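Local atomic coordinates of UDP-N-acetylglucosamine 2-epimerase (Listeria monocytogenes, PDB entry 3OT5), a protein that probably interconverts UDP-N-acetylglucosamine and UDP-N-acetylmannosamine by inverting the configuration at C2 of the amino sugar. Residues Asn162-Gly167 with Leu185-Asp190; Ile172-Thr177 with Leu385-Ser390; His215-Asn220 with Glu259-Met264; Gly243-Val248 with Pro268-Lys273. One frame throughout, in Å; residues are numbered along the deposited sequence.

Interaction 1 of 4, residues Asn162-Gly167 with Leu185-Asp190; sequences NRQLTG and LAEGKD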
loop_
_atom_site.group_PDB
_atom_site.type_symbol
_atom_site.label_atom_id
_atom_site.label_comp_id
_atom_site.label_asym_id
_atom_site.label_seq_id
_atom_site.Cartn_x
_atom_site.Cartn_y
_atom_site.Cartn_z
ATOM N N ASN A 162 -11.310 -5.145 -12.527
ATOM C CA ASN A 162 -10.819 -6.271 -11.756
ATOM C C ASN A 162 -11.477 -6.318 -10.394
ATOM O O ASN A 162 -12.072 -7.324 -10.025
ATOM C CB ASN A 162 -9.299 -6.252 -11.611
ATOM C CG ASN A 162 -8.593 -6.703 -12.875
ATOM O OD1 ASN A 162 -9.210 -7.346 -13.705
ATOM N ND2 ASN A 162 -7.298 -6.356 -13.030
ATOM N N ARG A 163 -11.419 -5.214 -9.670
ATOM C CA ARG A 163 -11.982 -5.198 -8.324
ATOM C C ARG A 163 -13.499 -5.317 -8.306
ATOM O O ARG A 163 -14.078 -5.780 -7.303
ATOM C CB ARG A 163 -11.478 -3.987 -7.547
ATOM C CG ARG A 163 -11.810 -2.648 -8.129
ATOM C CD ARG A 163 -10.796 -1.654 -7.618
ATOM N NE ARG A 163 -10.927 -0.342 -8.220
ATOM C CZ ARG A 163 -10.000 0.604 -8.118
ATOM N NH1 ARG A 163 -8.865 0.354 -7.470
ATOM N NH2 ARG A 163 -10.191 1.787 -8.685
ATOM N N GLN A 164 -14.155 -4.901 -9.391
ATOM C CA GLN A 164 -15.597 -5.045 -9.441
ATOM C C GLN A 164 -15.942 -6.509 -9.704
ATOM O O GLN A 164 -16.832 -7.050 -9.062
ATOM C CB GLN A 164 -16.254 -4.147 -10.474
ATOM C CG GLN A 164 -16.325 -2.685 -10.102
ATOM C CD GLN A 164 -17.161 -1.896 -11.102
ATOM O OE1 GLN A 164 -18.149 -2.404 -11.616
ATOM N NE2 GLN A 164 -16.783 -0.644 -11.360
ATOM N N LEU A 165 -15.225 -7.156 -10.622
ATOM C CA LEU A 165 -15.485 -8.564 -10.934
ATOM C C LEU A 165 -15.168 -9.422 -9.722
ATOM O O LEU A 165 -15.957 -10.288 -9.333
ATOM C CB LEU A 165 -14.682 -9.029 -12.153
ATOM C CG LEU A 165 -15.075 -8.358 -13.486
ATOM C CD1 LEU A 165 -14.134 -8.769 -14.573
ATOM C CD2 LEU A 165 -16.508 -8.710 -13.867
ATOM N N THR A 166 -14.002 -9.195 -9.137
ATOM C CA THR A 166 -13.609 -9.916 -7.936
ATOM C C THR A 166 -14.676 -9.710 -6.877
ATOM O O THR A 166 -15.044 -10.645 -6.173
ATOM C CB THR A 166 -12.245 -9.454 -7.423
ATOM O OG1 THR A 166 -11.244 -9.836 -8.376
ATOM C CG2 THR A 166 -11.939 -10.093 -6.069
ATOM N N GLY A 167 -15.199 -8.485 -6.802
ATOM C CA GLY A 167 -16.249 -8.151 -5.856
ATOM C C GLY A 167 -17.521 -8.979 -6.007
ATOM O O GLY A 167 -18.179 -9.281 -5.019
ATOM N N LEU A 185 -21.833 -2.046 -0.371
ATOM C CA LEU A 185 -23.243 -2.038 0.009
ATOM C C LEU A 185 -24.117 -1.457 -1.103
ATOM O O LEU A 185 -25.209 -1.964 -1.352
ATOM C CB LEU A 185 -23.469 -1.265 1.305
ATOM C CG LEU A 185 -22.886 -1.912 2.561
ATOM C CD1 LEU A 185 -23.090 -0.997 3.768
ATOM C CD2 LEU A 185 -23.509 -3.281 2.801
ATOM N N ALA A 186 -23.637 -0.401 -1.761
ATOM C CA ALA A 186 -24.389 0.242 -2.848
ATOM C C ALA A 186 -24.598 -0.720 -4.025
ATOM O O ALA A 186 -25.553 -0.575 -4.789
ATOM C CB ALA A 186 -23.695 1.522 -3.307
ATOM N N GLU A 187 -23.705 -1.697 -4.166
ATOM C CA GLU A 187 -23.830 -2.713 -5.216
ATOM C C GLU A 187 -24.685 -3.898 -4.738
ATOM O O GLU A 187 -24.780 -4.919 -5.413
ATOM C CB GLU A 187 -22.455 -3.197 -5.663
ATOM C CG GLU A 187 -21.628 -2.117 -6.350
ATOM C CD GLU A 187 -20.202 -2.535 -6.610
ATOM O OE1 GLU A 187 -19.733 -3.520 -5.991
ATOM O OE2 GLU A 187 -19.529 -1.857 -7.418
ATOM N N GLY A 188 -25.291 -3.765 -3.563
ATOM C CA GLY A 188 -26.154 -4.803 -3.028
ATOM C C GLY A 188 -25.483 -5.983 -2.352
ATOM O O GLY A 188 -26.107 -7.026 -2.217
ATOM N N LYS A 189 -24.221 -5.851 -1.936
ATOM C CA LYS A 189 -23.554 -6.957 -1.233
ATOM C C LYS A 189 -24.148 -7.137 0.161
ATOM O O LYS A 189 -24.633 -6.184 0.774
ATOM C CB LYS A 189 -22.030 -6.773 -1.121
ATOM C CG LYS A 189 -21.208 -7.194 -2.328
ATOM C CD LYS A 189 -21.450 -6.375 -3.564
ATOM C CE LYS A 189 -20.534 -6.853 -4.689
ATOM N NZ LYS A 189 -20.727 -6.090 -5.939
ATOM N N ASP A 190 -24.081 -8.369 0.655
ATOM C CA ASP A 190 -24.618 -8.720 1.961
ATOM C C ASP A 190 -23.742 -8.118 3.064
ATOM O O ASP A 190 -22.589 -8.507 3.210
ATOM C CB ASP A 190 -24.680 -10.253 2.076
ATOM C CG ASP A 190 -25.371 -10.738 3.343
ATOM O OD1 ASP A 190 -25.545 -11.971 3.467
ATOM O OD2 ASP A 190 -25.751 -9.914 4.203
HETATM O O HOH W 1 -18.806 -5.966 -7.742
#
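The ammonium group of Lys189 has two polar partners: its NZ forms a salt bridge with Glu187 OE1 at 2.8 Å and donates to a water whose oxygen lies 2.6 Å from that NZ. The same water donates to Gln164 O at 2.6 Å, so the polar link to segment 162-167 runs through solvent. Glu187 OE1 is met from above its carboxylate plane, 41° out of it. The other oxygen, OE2, forms a salt bridge with Arg149, which leaves the acid clasped between two basic side chains. Lys189 suits its place because its long chain, bent at chi2 (65°), brings its CE methylene beside the last carbonyl of the segment and still delivers the charge to the water: CE comes within 3.4 Å of Gly167 O. Gly167 thus meets the lysine with its carbonyl oxygen. Gln164 adds a looser touch, CG to Glu187 OE2 at 4.3 Å, while its amide NE2 turns to Glu160. Gly188, with positive phi, is the C-prime residue of a Schellman motif ending helix 178-186, and so turns the chain toward Lys189. Past this turn Lys189 also rests on Ile194 of strand 194-196, placing the contact between helix 159-169 and the loop leading into that edge strand.

Interaction 2 of 4, residues Ile172-Thr177 with Leu385-Ser390; sequences IHFSPT and LAAIKS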
loop_
_atom_site.group_PDB
_atom_site.type_symbol
_atom_site.label_atom_id
_atom_site.label_comp_id
_atom_site.label_asym_id
_atom_site.label_seq_id
_atom_site.Cartn_x
_atom_site.Cartn_y
_atom_site.Cartn_z
ATOM N N ILE A 172 -16.411 -13.120 0.890
ATOM C CA ILE A 172 -16.107 -12.307 2.051
ATOM C C ILE A 172 -15.170 -11.177 1.612
ATOM O O ILE A 172 -14.219 -11.376 0.847
ATOM C CB ILE A 172 -15.603 -13.198 3.228
ATOM C CG1 ILE A 172 -15.344 -12.377 4.486
ATOM C CG2 ILE A 172 -14.376 -13.987 2.826
ATOM C CD1 ILE A 172 -15.146 -13.263 5.727
ATOM N N HIS A 173 -15.494 -9.974 2.069
ATOM C CA HIS A 173 -14.781 -8.784 1.677
ATOM C C HIS A 173 -14.133 -8.137 2.867
ATOM O O HIS A 173 -14.774 -7.919 3.903
ATOM C CB HIS A 173 -15.775 -7.799 1.062
ATOM C CG HIS A 173 -16.632 -8.403 -0.001
ATOM N ND1 HIS A 173 -16.347 -8.293 -1.344
ATOM C CD2 HIS A 173 -17.761 -9.144 0.085
ATOM C CE1 HIS A 173 -17.273 -8.925 -2.042
ATOM N NE2 HIS A 173 -18.139 -9.461 -1.197
ATOM N N PHE A 174 -12.860 -7.822 2.709
ATOM C CA PHE A 174 -12.109 -7.192 3.749
ATOM C C PHE A 174 -11.800 -5.807 3.191
ATOM O O PHE A 174 -10.878 -5.625 2.422
ATOM C CB PHE A 174 -10.862 -8.025 4.058
ATOM C CG PHE A 174 -11.160 -9.493 4.267
ATOM C CD1 PHE A 174 -11.812 -9.928 5.406
ATOM C CD2 PHE A 174 -10.782 -10.436 3.314
ATOM C CE1 PHE A 174 -12.077 -11.262 5.605
ATOM C CE2 PHE A 174 -11.033 -11.777 3.506
ATOM C CZ PHE A 174 -11.698 -12.198 4.655
ATOM N N SER A 175 -12.641 -4.840 3.542
ATOM C CA SER A 175 -12.487 -3.479 3.057
ATOM C C SER A 175 -11.471 -2.725 3.888
ATOM O O SER A 175 -11.362 -2.946 5.088
ATOM C CB SER A 175 -13.827 -2.744 3.099
ATOM O OG SER A 175 -14.771 -3.374 2.250
ATOM N N PRO A 176 -10.711 -1.846 3.246
ATOM C CA PRO A 176 -9.743 -1.114 4.017
ATOM C C PRO A 176 -10.386 0.059 4.734
ATOM O O PRO A 176 -9.875 0.491 5.760
ATOM C CB PRO A 176 -8.761 -0.621 2.957
ATOM C CG PRO A 176 -9.602 -0.417 1.765
ATOM C CD PRO A 176 -10.634 -1.516 1.813
ATOM N N THR A 177 -11.514 0.543 4.223
ATOM C CA THR A 177 -12.173 1.697 4.819
ATOM C C THR A 177 -13.685 1.586 4.823
ATOM O O THR A 177 -14.274 0.711 4.167
ATOM C CB THR A 177 -11.835 2.979 4.035
ATOM O OG1 THR A 177 -12.312 2.852 2.689
ATOM C CG2 THR A 177 -10.327 3.224 4.014
ATOM N N LEU A 385 -8.308 -12.489 9.851
ATOM C CA LEU A 385 -8.326 -13.863 10.349
ATOM C C LEU A 385 -9.525 -14.126 11.244
ATOM O O LEU A 385 -10.171 -15.155 11.108
ATOM C CB LEU A 385 -7.034 -14.237 11.082
ATOM C CG LEU A 385 -5.758 -14.284 10.236
ATOM C CD1 LEU A 385 -4.611 -14.868 11.075
ATOM C CD2 LEU A 385 -5.966 -15.118 8.972
ATOM N N ALA A 386 -9.829 -13.196 12.145
ATOM C CA ALA A 386 -10.977 -13.367 13.036
ATOM C C ALA A 386 -12.227 -13.483 12.177
ATOM O O ALA A 386 -13.120 -14.271 12.467
ATOM C CB ALA A 386 -11.091 -12.206 14.027
ATOM N N ALA A 387 -12.271 -12.699 11.107
ATOM C CA ALA A 387 -13.387 -12.727 10.184
ATOM C C ALA A 387 -13.499 -14.134 9.557
ATOM O O ALA A 387 -14.575 -14.744 9.534
ATOM C CB ALA A 387 -13.188 -11.655 9.104
ATOM N N ILE A 388 -12.379 -14.669 9.092
ATOM C CA ILE A 388 -12.369 -16.015 8.509
ATOM C C ILE A 388 -12.727 -17.055 9.579
ATOM O O ILE A 388 -13.539 -17.952 9.320
ATOM C CB ILE A 388 -11.019 -16.340 7.856
ATOM C CG1 ILE A 388 -10.766 -15.387 6.683
ATOM C CG2 ILE A 388 -11.001 -17.786 7.356
ATOM C CD1 ILE A 388 -9.404 -15.539 6.051
ATOM N N LYS A 389 -12.148 -16.939 10.780
ATOM C CA LYS A 389 -12.490 -17.872 11.867
ATOM C C LYS A 389 -13.982 -17.810 12.132
ATOM O O LYS A 389 -14.629 -18.834 12.290
ATOM C CB LYS A 389 -11.775 -17.541 13.176
ATOM C CG LYS A 389 -10.320 -17.905 13.242
ATOM C CD LYS A 389 -9.691 -17.464 14.579
ATOM C CE LYS A 389 -10.391 -18.038 15.814
ATOM N NZ LYS A 389 -10.358 -19.523 15.899
ATOM N N SER A 390 -14.501 -16.588 12.192
ATOM C CA SER A 390 -15.924 -16.331 12.427
ATOM C C SER A 390 -16.831 -17.130 11.510
ATOM O O SER A 390 -17.872 -17.596 11.925
ATOM C CB SER A 390 -16.234 -14.846 12.217
ATOM O OG SER A 390 -17.636 -14.642 12.251
#
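In the N-terminal Rossmann-like domain, helix 380-392 at the end of the chain packs against strand 172-175 of the parallel sheet, Phe174 reaching Ala387 and Ile388, and Ile172 reaching Ala387. The strand and helix segments run nearly antiparallel, 161° between their directions, and their axes come within 10.0 Å. That is a usual spacing for a helix lying on a sheet. Phe174 makes two of the three side-chain contacts: its CE1 meets Ala387 CB at 3.7 Å, the methyl sitting at the ring edge and in its plane. Its CZ lies 3.9 Å from Ile388 CG1, the two side chains crossing at about a right angle. Ile172 completes the patch with its CD1 4.2 Å from Ala387 CB. Its CG1 stands anti to the backbone N (chi1 -177°), an extended course that carries the terminal methyl to the helix. Alanine is apt at 387, where a small methyl lets the strand's larger groups come close; it also touches Phe195 of the adjoining strand. The side-chain contacts are all apolar, and the four touching residues are buried. A last helix that returns from the second domain to lie on the first sheet is a feature of the GT-B-like architecture of non-hydrolysing UDP-N-acetylglucosamine 2-epimerases.

Interaction 3 of 4, residues His215-Asn220 with Glu259-Met264; sequences HPILEN and ELVYPM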
loop_
_atom_site.group_PDB
_atom_site.type_symbol
_atom_site.label_atom_id
_atom_site.label_comp_id
_atom_site.label_asym_id
_atom_site.label_seq_id
_atom_site.Cartn_x
_atom_site.Cartn_y
_atom_site.Cartn_z
ATOM N N HIS A 215 21.831 3.360 7.248
ATOM C CA HIS A 215 22.032 4.166 6.032
ATOM C C HIS A 215 22.788 5.452 6.374
ATOM O O HIS A 215 22.332 6.222 7.216
ATOM C CB HIS A 215 20.725 4.519 5.321
ATOM C CG HIS A 215 20.930 5.018 3.919
ATOM N ND1 HIS A 215 21.485 6.248 3.636
ATOM C CD2 HIS A 215 20.648 4.451 2.721
ATOM C CE1 HIS A 215 21.546 6.412 2.326
ATOM N NE2 HIS A 215 21.038 5.339 1.748
ATOM N N PRO A 216 23.933 5.701 5.696
ATOM C CA PRO A 216 24.798 6.875 5.931
ATOM C C PRO A 216 24.056 8.187 6.182
ATOM O O PRO A 216 24.307 8.858 7.186
ATOM C CB PRO A 216 25.617 6.987 4.627
ATOM C CG PRO A 216 25.004 6.005 3.666
ATOM C CD PRO A 216 24.379 4.950 4.510
ATOM N N ILE A 217 23.139 8.526 5.280
ATOM C CA ILE A 217 22.357 9.759 5.378
ATOM C C ILE A 217 21.577 9.829 6.678
ATOM O O ILE A 217 21.489 10.880 7.315
ATOM C CB ILE A 217 21.359 9.868 4.217
ATOM C CG1 ILE A 217 22.099 9.888 2.874
ATOM C CG2 ILE A 217 20.516 11.109 4.374
ATOM C CD1 ILE A 217 21.174 9.827 1.684
ATOM N N LEU A 218 20.986 8.707 7.052
ATOM C CA LEU A 218 20.223 8.633 8.279
ATOM C C LEU A 218 21.166 8.690 9.474
ATOM O O LEU A 218 20.822 9.263 10.503
ATOM C CB LEU A 218 19.370 7.370 8.288
ATOM C CG LEU A 218 18.289 7.373 7.201
ATOM C CD1 LEU A 218 17.516 6.062 7.182
ATOM C CD2 LEU A 218 17.347 8.546 7.408
ATOM N N GLU A 219 22.367 8.132 9.307
ATOM C CA GLU A 219 23.385 8.118 10.360
ATOM C C GLU A 219 24.066 9.481 10.499
ATOM O O GLU A 219 24.478 9.861 11.592
ATOM C CB GLU A 219 24.434 7.024 10.093
ATOM C CG GLU A 219 23.857 5.596 10.093
ATOM C CD GLU A 219 24.899 4.521 9.773
ATOM O OE1 GLU A 219 24.538 3.316 9.766
ATOM O OE2 GLU A 219 26.073 4.878 9.532
ATOM N N ASN A 220 24.192 10.210 9.396
ATOM C CA ASN A 220 24.806 11.535 9.438
ATOM C C ASN A 220 23.763 12.619 9.662
ATOM O O ASN A 220 24.095 13.794 9.751
ATOM C CB ASN A 220 25.574 11.815 8.147
ATOM C CG ASN A 220 26.760 10.880 7.956
ATOM O OD1 ASN A 220 26.996 9.980 8.763
ATOM N ND2 ASN A 220 27.519 11.099 6.888
ATOM N N GLU A 259 17.068 18.401 6.091
ATOM C CA GLU A 259 17.771 17.693 5.038
ATOM C C GLU A 259 16.713 17.074 4.139
ATOM O O GLU A 259 15.657 16.674 4.609
ATOM C CB GLU A 259 18.735 16.639 5.579
ATOM C CG GLU A 259 19.913 17.238 6.332
ATOM C CD GLU A 259 21.041 16.253 6.560
ATOM O OE1 GLU A 259 21.089 15.211 5.856
ATOM O OE2 GLU A 259 21.899 16.543 7.420
ATOM N N LEU A 260 16.996 17.039 2.844
ATOM C CA LEU A 260 16.075 16.507 1.864
ATOM C C LEU A 260 16.649 15.276 1.214
ATOM O O LEU A 260 17.811 15.258 0.837
ATOM C CB LEU A 260 15.786 17.562 0.783
ATOM C CG LEU A 260 15.000 17.146 -0.479
ATOM C CD1 LEU A 260 13.620 16.613 -0.173
ATOM C CD2 LEU A 260 14.904 18.320 -1.458
ATOM N N VAL A 261 15.833 14.233 1.136
ATOM C CA VAL A 261 16.210 13.003 0.479
ATOM C C VAL A 261 15.231 12.871 -0.676
ATOM O O VAL A 261 14.022 12.941 -0.483
ATOM C CB VAL A 261 16.118 11.775 1.399
ATOM C CG1 VAL A 261 16.409 10.495 0.605
ATOM C CG2 VAL A 261 17.084 11.909 2.556
ATOM N N TYR A 262 15.763 12.723 -1.878
ATOM C CA TYR A 262 14.948 12.589 -3.054
ATOM C C TYR A 262 15.403 11.435 -3.920
ATOM O O TYR A 262 16.369 11.569 -4.661
ATOM C CB TYR A 262 14.950 13.881 -3.888
ATOM C CG TYR A 262 14.214 13.696 -5.194
ATOM C CD1 TYR A 262 12.840 13.495 -5.210
ATOM C CD2 TYR A 262 14.885 13.722 -6.413
ATOM C CE1 TYR A 262 12.154 13.303 -6.411
ATOM C CE2 TYR A 262 14.207 13.549 -7.614
ATOM C CZ TYR A 262 12.847 13.334 -7.607
ATOM O OH TYR A 262 12.178 13.146 -8.798
ATOM N N PRO A 263 14.731 10.286 -3.802
ATOM C CA PRO A 263 15.065 9.173 -4.661
ATOM C C PRO A 263 14.671 9.608 -6.059
ATOM O O PRO A 263 13.487 9.718 -6.363
ATOM C CB PRO A 263 14.165 8.041 -4.148
ATOM C CG PRO A 263 13.773 8.449 -2.780
ATOM C CD PRO A 263 13.688 9.928 -2.829
ATOM N N MET A 264 15.652 9.885 -6.899
ATOM C CA MET A 264 15.361 10.378 -8.235
ATOM C C MET A 264 14.600 9.426 -9.136
ATOM O O MET A 264 14.923 8.253 -9.221
ATOM C CB MET A 264 16.647 10.779 -8.934
ATOM C CG MET A 264 17.290 12.013 -8.355
ATOM S SD MET A 264 18.766 12.393 -9.277
ATOM C CE MET A 264 19.760 10.947 -8.891
#
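Apolar contact comes first: Ile217 of the short helix 216-219 presses its CG2 methyl against CG2 of Val261 at 4.0 Å, the two beta-branched side chains meeting at a slant. Ile217 CG2 is anti to its backbone N (chi1, measured to CG1, -61°) and Val261 CG2 anti to its carbonyl carbon (chi1 175°), which turns both methyls into the space between helix and strand. Valine is well suited to a strand, and its compact branches leave room for the helix to approach, with the nearest CA atoms, those of Ile217 and Val261, 8.5 Å apart. The polar neighbour of this patch is Glu259. Its OE1 lies 4.4 Å from Ile217 CG2, a distant van der Waals touch, and its OE2 is 4.2 Å from Asn220 O. Two acceptors facing each other at that distance offer no attraction, and the buried carboxylate is satisfied elsewhere: OE2 takes a hydrogen bond from Asn224 and OE1 one from His285. A third kind of interaction lies within the helical segment. His215 occupies the N-cap position, and its ND1 accepts from Ile217 N at 3.3 Å with an N-H...N angle of 144°, the donor lying close to the imidazole plane. This capping bond meets the need of an amide in the first turn and starts the helix that presents Ile217. The His215 ring also makes an edge-to-face contact with Phe298. In the fold, helix 216-219 lies over one face of the second parallel sheet, where Ile217 reaches Ile287 and His285 of strand 284-287 and Val261 adjoins Leu226 and Leu228 of strand 225-229; Leu260 points from the opposite face toward helix 240-254.

Interaction 4 of 4, residues Gly243-Val248 with Pro268-Lys273; sequences GMFEAV and PAVREK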
loop_
_atom_site.group_PDB
_atom_site.type_symbol
_atom_site.label_atom_id
_atom_site.label_comp_id
_atom_site.label_asym_id
_atom_site.label_seq_id
_atom_site.Cartn_x
_atom_site.Cartn_y
_atom_site.Cartn_z
ATOM N N GLY A 243 8.881 23.551 -10.685
ATOM C CA GLY A 243 8.398 24.379 -9.586
ATOM C C GLY A 243 8.518 23.650 -8.258
ATOM O O GLY A 243 8.869 24.248 -7.236
ATOM N N MET A 244 8.240 22.349 -8.272
ATOM C CA MET A 244 8.312 21.553 -7.051
ATOM C C MET A 244 9.748 21.410 -6.512
ATOM O O MET A 244 9.953 21.547 -5.308
ATOM C CB MET A 244 7.631 20.189 -7.240
ATOM C CG MET A 244 6.151 20.332 -7.595
ATOM S SD MET A 244 5.196 18.817 -7.609
ATOM C CE MET A 244 6.142 17.794 -8.735
ATOM N N PHE A 245 10.732 21.155 -7.382
ATOM C CA PHE A 245 12.123 21.045 -6.911
ATOM C C PHE A 245 12.593 22.392 -6.374
ATOM O O PHE A 245 13.241 22.466 -5.323
ATOM C CB PHE A 245 13.108 20.570 -7.987
ATOM C CG PHE A 245 12.835 19.190 -8.523
ATOM C CD1 PHE A 245 12.567 18.135 -7.671
ATOM C CD2 PHE A 245 12.990 18.922 -9.875
ATOM C CE1 PHE A 245 12.344 16.841 -8.173
ATOM C CE2 PHE A 245 12.786 17.641 -10.382
ATOM C CZ PHE A 245 12.462 16.599 -9.525
ATOM N N GLU A 246 12.269 23.458 -7.099
ATOM C CA GLU A 246 12.642 24.800 -6.673
ATOM C C GLU A 246 12.048 25.077 -5.299
ATOM O O GLU A 246 12.677 25.721 -4.475
ATOM C CB GLU A 246 12.189 25.848 -7.692
ATOM C CG GLU A 246 12.941 25.783 -9.019
ATOM C CD GLU A 246 12.454 26.798 -10.046
ATOM O OE1 GLU A 246 13.229 27.141 -10.967
ATOM O OE2 GLU A 246 11.307 27.269 -9.932
ATOM N N ALA A 247 10.846 24.560 -5.051
ATOM C CA ALA A 247 10.178 24.755 -3.769
ATOM C C ALA A 247 10.962 24.126 -2.618
ATOM O O ALA A 247 11.238 24.794 -1.626
ATOM C CB ALA A 247 8.771 24.177 -3.810
ATOM N N VAL A 248 11.304 22.844 -2.759
ATOM C CA VAL A 248 12.040 22.123 -1.725
ATOM C C VAL A 248 13.467 22.669 -1.558
ATOM O O VAL A 248 13.994 22.713 -0.452
ATOM C CB VAL A 248 12.004 20.583 -1.951
ATOM C CG1 VAL A 248 10.582 20.064 -1.769
ATOM C CG2 VAL A 248 12.533 20.207 -3.329
ATOM N N PRO A 268 15.217 10.597 -17.381
ATOM C CA PRO A 268 16.365 11.492 -17.543
ATOM C C PRO A 268 16.029 12.986 -17.460
ATOM O O PRO A 268 16.783 13.746 -16.848
ATOM C CB PRO A 268 16.877 11.146 -18.943
ATOM C CG PRO A 268 16.418 9.776 -19.188
ATOM C CD PRO A 268 15.112 9.642 -18.501
ATOM N N ALA A 269 14.929 13.404 -18.086
ATOM C CA ALA A 269 14.524 14.813 -18.056
ATOM C C ALA A 269 14.246 15.247 -16.614
ATOM O O ALA A 269 14.565 16.373 -16.221
ATOM C CB ALA A 269 13.311 15.041 -18.929
ATOM N N VAL A 270 13.659 14.346 -15.830
ATOM C CA VAL A 270 13.363 14.619 -14.429
ATOM C C VAL A 270 14.665 14.731 -13.624
ATOM O O VAL A 270 14.831 15.651 -12.814
ATOM C CB VAL A 270 12.457 13.519 -13.809
ATOM C CG1 VAL A 270 12.324 13.705 -12.294
ATOM C CG2 VAL A 270 11.088 13.514 -14.493
ATOM N N ARG A 271 15.587 13.799 -13.854
ATOM C CA ARG A 271 16.868 13.816 -13.148
ATOM C C ARG A 271 17.663 15.061 -13.453
ATOM O O ARG A 271 18.263 15.656 -12.567
ATOM C CB ARG A 271 17.715 12.596 -13.493
ATOM C CG ARG A 271 17.114 11.337 -12.991
ATOM C CD ARG A 271 18.132 10.245 -12.905
ATOM N NE ARG A 271 17.544 9.095 -12.236
ATOM C CZ ARG A 271 18.229 8.059 -11.780
ATOM N NH1 ARG A 271 19.549 8.029 -11.896
ATOM N NH2 ARG A 271 17.587 7.062 -11.182
ATOM N N GLU A 272 17.672 15.432 -14.724
ATOM C CA GLU A 272 18.381 16.614 -15.177
ATOM C C GLU A 272 17.868 17.840 -14.424
ATOM O O GLU A 272 18.657 18.680 -14.011
ATOM C CB GLU A 272 18.216 16.757 -16.695
ATOM C CG GLU A 272 18.880 17.961 -17.332
ATOM C CD GLU A 272 18.731 17.955 -18.855
ATOM O OE1 GLU A 272 18.369 16.895 -19.424
ATOM O OE2 GLU A 272 18.985 19.004 -19.487
ATOM N N LYS A 273 16.553 17.930 -14.231
ATOM C CA LYS A 273 15.964 19.055 -13.498
ATOM C C LYS A 273 16.348 18.976 -12.029
ATOM O O LYS A 273 16.588 19.995 -11.392
ATOM C CB LYS A 273 14.434 19.077 -13.630
ATOM C CG LYS A 273 13.911 19.362 -15.049
ATOM C CD LYS A 273 12.382 19.267 -15.104
ATOM C CE LYS A 273 11.843 19.375 -16.542
ATOM N NZ LYS A 273 12.188 20.664 -17.187
#
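The flat phenyl ring of Phe245 has Lys273 CB at its edge, near its plane, 3.9 Å from Phe245 CE2. Val270 O approaches the same carbon obliquely, at 3.7 Å from Phe245 CE2. The neighbouring ring carbon, Phe245 CZ, touches Val270 CG1 at 4.0 Å. Elsewhere the ring takes part in an edge-to-face pair with Tyr262 and leans on Ile277 and Leu278, later residues of the helix it faces. Both Val270 and Lys273 cross the phenyl side chain at about a right angle, and the ring thus ends against successive turns of the partner helix. With its CG anti to the carbonyl carbon (chi1 -62°), Phe245 extends from helix 240-254 across the gap to the other helix. The nearest backbones, at Phe245 and Lys273, have their CA atoms 7.9 Å apart. Val270 fits here because a branched, short side chain fills space beside the ring without forcing the helices apart, and it also touches Tyr262. Lys273 plays a divided part: its CB packs on the phenyl edge, while the rest of the chain leads the amine away. On another side of the same helix Arg271 pairs with Glu288 and donates to His265 O, so its charge is met well apart from the ring. Van der Waals contact and burial of apolar surface therefore hold the two helices here; the aromatic C-H near the carbonyl oxygen of Val270 may add a small electrostatic gain but sets no firm direction.

Overall arrangement
The four contacts fall into two pairs, one in each Rossmann-like domain. Interactions 1 and 2 have centres about 15 Å apart and touch through His173 of segment 172-177, whose CE1 lies 3.1 Å from Gly167 O: strand 172-175 turns His173 toward the former contact and Ile172 and Phe174 toward the latter. Interactions 3 and 4, about 17 Å apart between centres, meet across strand 258-263 in the same manner, with Tyr262 OH 3.5 Å from Phe245 CZ. Between the pairs the centres lie about 38 to 43 Å apart, on opposite sides of the chain's centre. In enzymes of this family the nucleotide sugar binds in the cleft between the domains, and the two pairs belong to the domains on either side of it.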